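Long-range contacts in putative peptidase (Bacteroides fragilis, PDB 5DYN), which is probably a clostripain-family cysteine protease, whose hydrolysis of peptide bonds is linked to activation of the Bacteroides fragilis toxin: residues C85-Y90 and G107-G112; S92-G97 and K189-N194. All blocks are in the same frame, centred on the assembly; numbering follows the deposited sequence.

Contact 1. Residues C85-Y90 and G107-G112; sequences CYYDYY and GGVSVG. With NA (sodium ion), chain F.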
loop_
_atom_site.group_PDB
_atom_site.type_symbol
_atom_site.label_atom_id
_atom_site.label_comp_id
_atom_site.label_asym_id
_atom_site.label_seq_id
_atom_site.Cartn_x
_atom_site.Cartn_y
_atom_site.Cartn_z
ATOM N N CYS B 85 -0.686 -9.588 11.828
ATOM C CA CYS B 85 -1.770 -10.517 11.502
ATOM C C CYS B 85 -1.653 -11.009 10.067
ATOM O O CYS B 85 -1.708 -12.210 9.807
ATOM C CB CYS B 85 -3.137 -9.863 11.710
ATOM S SG CYS B 85 -3.665 -9.756 13.426
ATOM N N TYR B 86 -1.500 -10.062 9.149
ATOM C CA TYR B 86 -1.331 -10.357 7.734
ATOM C C TYR B 86 -0.175 -11.334 7.542
ATOM O O TYR B 86 -0.313 -12.351 6.855
ATOM C CB TYR B 86 -1.058 -9.075 6.947
ATOM C CG TYR B 86 -1.372 -9.140 5.465
ATOM C CD1 TYR B 86 -2.146 -8.156 4.852
ATOM C CD2 TYR B 86 -0.917 -10.191 4.683
ATOM C CE1 TYR B 86 -2.430 -8.208 3.506
ATOM C CE2 TYR B 86 -1.203 -10.255 3.334
ATOM C CZ TYR B 86 -1.959 -9.264 2.751
ATOM O OH TYR B 86 -2.242 -9.331 1.410
ATOM N N TYR B 87 0.962 -11.024 8.164
ATOM C CA TYR B 87 2.165 -11.831 7.993
ATOM C C TYR B 87 2.047 -13.215 8.625
ATOM O O TYR B 87 2.369 -14.216 7.985
ATOM C CB TYR B 87 3.383 -11.115 8.576
ATOM C CG TYR B 87 4.623 -11.981 8.539
ATOM C CD1 TYR B 87 5.313 -12.179 7.353
ATOM C CD2 TYR B 87 5.088 -12.625 9.682
ATOM C CE1 TYR B 87 6.436 -12.978 7.302
ATOM C CE2 TYR B 87 6.212 -13.426 9.641
ATOM C CZ TYR B 87 6.883 -13.599 8.446
ATOM O OH TYR B 87 8.005 -14.393 8.387
ATOM N N ASP B 88 1.606 -13.264 9.881
ATOM C CA ASP B 88 1.540 -14.520 10.631
ATOM C C ASP B 88 0.686 -15.565 9.925
ATOM O O ASP B 88 0.993 -16.757 9.965
ATOM C CB ASP B 88 1.000 -14.281 12.044
ATOM C CG ASP B 88 2.017 -13.615 12.953
ATOM O OD1 ASP B 88 3.230 -13.740 12.682
ATOM O OD2 ASP B 88 1.604 -12.968 13.940
ATOM N N TYR B 89 -0.379 -15.109 9.275
ATOM C CA TYR B 89 -1.287 -16.001 8.563
ATOM C C TYR B 89 -0.584 -16.733 7.431
ATOM O O TYR B 89 -0.693 -17.954 7.302
ATOM C CB TYR B 89 -2.474 -15.216 8.008
ATOM C CG TYR B 89 -3.543 -16.082 7.381
ATOM C CD1 TYR B 89 -4.586 -16.586 8.147
ATOM C CD2 TYR B 89 -3.515 -16.389 6.026
ATOM C CE1 TYR B 89 -5.571 -17.376 7.582
ATOM C CE2 TYR B 89 -4.494 -17.182 5.452
ATOM C CZ TYR B 89 -5.521 -17.670 6.236
ATOM O OH TYR B 89 -6.503 -18.456 5.676
ATOM N N TYR B 90 0.137 -15.980 6.610
ATOM C CA TYR B 90 0.775 -16.553 5.432
ATOM C C TYR B 90 2.071 -17.274 5.773
ATOM O O TYR B 90 2.502 -18.156 5.031
ATOM C CB TYR B 90 1.043 -15.471 4.386
ATOM C CG TYR B 90 -0.187 -15.035 3.622
ATOM C CD1 TYR B 90 -0.544 -15.658 2.434
ATOM C CD2 TYR B 90 -0.983 -13.993 4.083
ATOM C CE1 TYR B 90 -1.664 -15.260 1.729
ATOM C CE2 TYR B 90 -2.104 -13.587 3.382
ATOM C CZ TYR B 90 -2.440 -14.224 2.206
ATOM O OH TYR B 90 -3.556 -13.828 1.506
ATOM N N GLY B 107 2.822 -19.573 -0.768
ATOM C CA GLY B 107 3.897 -18.772 -1.322
ATOM C C GLY B 107 4.414 -17.704 -0.380
ATOM O O GLY B 107 5.378 -17.005 -0.690
ATOM N N GLY B 108 3.773 -17.573 0.775
ATOM C CA GLY B 108 4.200 -16.598 1.759
ATOM C C GLY B 108 3.808 -15.179 1.398
ATOM O O GLY B 108 2.931 -14.961 0.558
ATOM N N VAL B 109 4.475 -14.214 2.025
ATOM C CA VAL B 109 4.118 -12.807 1.890
ATOM C C VAL B 109 5.196 -11.911 2.508
ATOM O O VAL B 109 6.081 -12.390 3.221
ATOM C CB VAL B 109 2.753 -12.513 2.563
ATOM C CG1 VAL B 109 2.922 -12.343 4.069
ATOM C CG2 VAL B 109 2.089 -11.286 1.951
ATOM N N SER B 110 5.122 -10.615 2.222
ATOM C CA SER B 110 5.969 -9.626 2.876
ATOM C C SER B 110 5.160 -8.362 3.162
ATOM O O SER B 110 4.499 -7.825 2.277
ATOM C CB SER B 110 7.188 -9.299 2.013
ATOM O OG SER B 110 6.815 -8.620 0.829
ATOM N N VAL B 111 5.207 -7.898 4.407
ATOM C CA VAL B 111 4.448 -6.723 4.822
ATOM C C VAL B 111 5.339 -5.719 5.550
ATOM O O VAL B 111 6.148 -6.094 6.401
ATOM C CB VAL B 111 3.266 -7.105 5.746
ATOM C CG1 VAL B 111 2.460 -5.870 6.132
ATOM C CG2 VAL B 111 2.372 -8.133 5.075
ATOM N N GLY B 112 5.190 -4.443 5.208
ATOM C CA GLY B 112 5.922 -3.390 5.884
ATOM C C GLY B 112 5.011 -2.288 6.390
ATOM O O GLY B 112 3.947 -2.042 5.823
HETATM NA NA NA F . 1.896 -19.185 2.326
#
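Helix 78-92 lies against the mixed sheet of this alpha/beta protease fold, and here its last turns pack on the start of strand 110-115 and the glycine-rich lead-in before it. No hydrogen bond joins the two segments; the contact is apolar packing, and Val109 sits at its middle. The two methyls of Val109 divide the work. CG1, in the crowded position between backbone N and carbonyl carbon (chi1 81°), presses on CB of Tyr90 at 3.7 Å and also reaches CA of Tyr87. CG2 meets ring atom CE2 of Tyr86, again at 3.7 Å. Two residues along, Val111 sends CG2 beside its own backbone N to Tyr86 as well: this methyl lies 4.3 Å from the centroid of the Tyr86 ring in an off-centre CH-pi contact, 30° from the ring normal. The tight part is therefore buried Tyr86 against both valines and buried Tyr90 against Val109. Both phenols keep their polar ends satisfied away from the valines, Tyr86 OH on Asp31 and Tyr90 OH on the carbonyl of Gly62. The looser side belongs to Tyr87, partly exposed, whose ring crosses Val109 obliquely with CD1 4.1 Å from CG1; its hydroxyl makes a weak hydrogen bond to Ser190 O. At the C-terminal end of 85-90 helix and lead-in draw together, with the CA atoms of Tyr90 and Gly108 5.0 Å apart. Here Tyr90, Trp105 and Gly108 line a sodium site, the ion held by Tyr90 O at 3.0 Å and by Trp105 O.

Contact 2. Residues S92-G97 and K189-N194; sequences SRYDDG and KSTPRN. Unlike the reference sequence in segment 92-97: Asp95 (reference Asn).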
loop_
_atom_site.group_PDB
_atom_site.type_symbol
_atom_site.label_atom_id
_atom_site.label_comp_id
_atom_site.label_asym_id
_atom_site.label_seq_id
_atom_site.Cartn_x
_atom_site.Cartn_y
_atom_site.Cartn_z
ATOM N N SER B 92 2.436 -19.060 8.493
ATOM C CA SER B 92 2.004 -20.318 9.093
ATOM C C SER B 92 1.730 -21.361 8.020
ATOM O O SER B 92 1.917 -22.558 8.236
ATOM C CB SER B 92 0.751 -20.106 9.946
ATOM O OG SER B 92 1.035 -19.288 11.067
ATOM N N ARG B 93 1.288 -20.895 6.858
ATOM C CA ARG B 93 0.939 -21.785 5.760
ATOM C C ARG B 93 2.022 -21.797 4.683
ATOM O O ARG B 93 1.842 -22.383 3.616
ATOM C CB ARG B 93 -0.409 -21.373 5.167
ATOM C CG ARG B 93 -1.554 -21.494 6.160
ATOM C CD ARG B 93 -2.781 -20.712 5.731
ATOM N NE ARG B 93 -3.894 -20.930 6.651
ATOM C CZ ARG B 93 -4.010 -20.339 7.836
ATOM N NH1 ARG B 93 -3.083 -19.486 8.248
ATOM N NH2 ARG B 93 -5.055 -20.600 8.611
ATOM N N TYR B 94 3.151 -21.160 4.979
ATOM C CA TYR B 94 4.254 -21.068 4.033
ATOM C C TYR B 94 4.926 -22.418 3.817
ATOM O O TYR B 94 5.363 -23.063 4.768
ATOM C CB TYR B 94 5.283 -20.045 4.516
ATOM C CG TYR B 94 6.498 -19.924 3.623
ATOM C CD1 TYR B 94 6.439 -19.216 2.429
ATOM C CD2 TYR B 94 7.705 -20.512 3.976
ATOM C CE1 TYR B 94 7.550 -19.101 1.611
ATOM C CE2 TYR B 94 8.819 -20.402 3.165
ATOM C CZ TYR B 94 8.736 -19.697 1.983
ATOM O OH TYR B 94 9.841 -19.588 1.173
ATOM N N ASP B 95 5.008 -22.838 2.561
ATOM C CA ASP B 95 5.682 -24.083 2.216
ATOM C C ASP B 95 6.495 -23.889 0.939
ATOM O O ASP B 95 6.547 -24.771 0.078
ATOM C CB ASP B 95 4.668 -25.219 2.049
ATOM C CG ASP B 95 5.312 -26.596 2.122
ATOM O OD1 ASP B 95 6.386 -26.723 2.747
ATOM O OD2 ASP B 95 4.742 -27.551 1.556
ATOM N N ASP B 96 7.123 -22.719 0.835
ATOM C CA ASP B 96 7.940 -22.341 -0.317
ATOM C C ASP B 96 7.185 -22.514 -1.640
ATOM O O ASP B 96 7.752 -22.951 -2.641
ATOM C CB ASP B 96 9.244 -23.146 -0.336
ATOM C CG ASP B 96 10.298 -22.533 -1.249
ATOM O OD1 ASP B 96 10.313 -21.291 -1.399
ATOM O OD2 ASP B 96 11.110 -23.293 -1.819
ATOM N N GLY B 97 5.899 -22.177 -1.628
ATOM C CA GLY B 97 5.100 -22.172 -2.839
ATOM C C GLY B 97 4.679 -23.530 -3.373
ATOM O O GLY B 97 4.141 -23.623 -4.477
ATOM N N LYS B 189 8.439 -7.723 7.840
ATOM C CA LYS B 189 8.586 -9.166 7.953
ATOM C C LYS B 189 8.288 -9.819 6.615
ATOM O O LYS B 189 7.393 -9.387 5.883
ATOM C CB LYS B 189 7.664 -9.724 9.039
ATOM C CG LYS B 189 8.047 -9.315 10.447
ATOM C CD LYS B 189 9.253 -10.096 10.931
ATOM C CE LYS B 189 8.919 -11.571 11.086
ATOM N NZ LYS B 189 10.047 -12.341 11.679
ATOM N N SER B 190 9.050 -10.856 6.295
ATOM C CA SER B 190 8.857 -11.577 5.049
ATOM C C SER B 190 9.248 -13.036 5.182
ATOM O O SER B 190 10.201 -13.374 5.880
ATOM C CB SER B 190 9.666 -10.936 3.922
ATOM O OG SER B 190 9.501 -11.660 2.713
ATOM N N THR B 191 8.498 -13.898 4.509
ATOM C CA THR B 191 8.907 -15.277 4.334
ATOM C C THR B 191 10.194 -15.283 3.511
ATOM O O THR B 191 10.477 -14.310 2.811
ATOM C CB THR B 191 7.805 -16.105 3.645
ATOM O OG1 THR B 191 7.406 -15.461 2.429
ATOM C CG2 THR B 191 6.599 -16.239 4.560
ATOM N N PRO B 192 10.993 -16.362 3.612
ATOM C CA PRO B 192 12.227 -16.451 2.821
ATOM C C PRO B 192 12.004 -16.130 1.344
ATOM O O PRO B 192 12.854 -15.509 0.707
ATOM C CB PRO B 192 12.654 -17.908 3.008
ATOM C CG PRO B 192 12.135 -18.265 4.358
ATOM C CD PRO B 192 10.838 -17.515 4.521
ATOM N N ARG B 193 10.859 -16.545 0.812
ATOM C CA ARG B 193 10.502 -16.221 -0.560
ATOM C C ARG B 193 9.048 -15.754 -0.651
ATOM O O ARG B 193 8.244 -16.010 0.245
ATOM C CB ARG B 193 10.740 -17.425 -1.477
ATOM C CG ARG B 193 12.197 -17.879 -1.523
ATOM C CD ARG B 193 12.543 -18.590 -2.824
ATOM N NE ARG B 193 11.741 -19.790 -3.026
ATOM C CZ ARG B 193 11.664 -20.445 -4.180
ATOM N NH1 ARG B 193 12.340 -20.014 -5.237
ATOM N NH2 ARG B 193 10.908 -21.529 -4.278
ATOM N N ASN B 194 8.736 -15.039 -1.728
ATOM C CA ASN B 194 7.370 -14.625 -2.036
ATOM C C ASN B 194 6.951 -15.188 -3.386
ATOM O O ASN B 194 7.784 -15.698 -4.140
ATOM C CB ASN B 194 7.239 -13.096 -2.056
ATOM C CG ASN B 194 7.257 -12.478 -0.669
ATOM O OD1 ASN B 194 7.627 -13.119 0.313
ATOM N ND2 ASN B 194 6.858 -11.216 -0.587
#
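Tyr94, Arg193 and Asp96 hold the loop after helix 78-92 to strand 185-196, near the surface. The ring of Tyr94, with CG anti to the backbone N, is sandwiched: CB of Thr191 stands over one face, 3.8 Å from the ring centroid in a CH-pi contact, while the backbone N of Asp96 lies above the centre of the opposite face. At the tip, Tyr94 OH takes a weak hydrogen bond from Arg193 N at 3.2 Å; on the ring itself, CD of Pro192 meets CE2 obliquely. Arg193 bends at chi3 so that its guanidinium turns back to Asp96. The salt bridge centres on one oxygen: Arg193 NE gives Asp96 OD1 a fairly straight bond of 2.6 Å, in the guanidinium plane and on the syn lone pair, and Arg193 NH2 adds a weak one to the same OD1 at 2.9 Å. The carboxylate is twisted 50° from the guanidinium plane, so this is not a flat two-against-two pairing. Met201 of strand 200-203 flanks both charged side chains. The whole is a surface loop clamped, by a tyrosine ring packed on Thr191 and by a salt bridge, to a sheet strand of the clostripain-family alpha/beta core in this C-terminal portion of a longer protein.

How the contacts relate
Contact 1 and contact 2 are neighbours, their centres about 8 Å apart on the same side of the chain's centre. Their segments alternate along the chain: 85-90, 92-97, 107-112, then 189-194. Helix 78-92 supplies the first, and the loop that leaves it the second. Segment 107-112 runs from a loop into strand 110-115, and 189-194 lies on its antiparallel neighbour in the mixed sheet, 185-196; Val111 pairs with Lys189, and just before the strand Thr191 OG1 hydrogen-bonds Val109 N. The helix end and its following loop are thus fastened to two adjoining strands, contact 1 by a buried core, contact 2 nearer solvent. The sodium ion held by Tyr90 O also lies about 4 Å from the side chain of Tyr94.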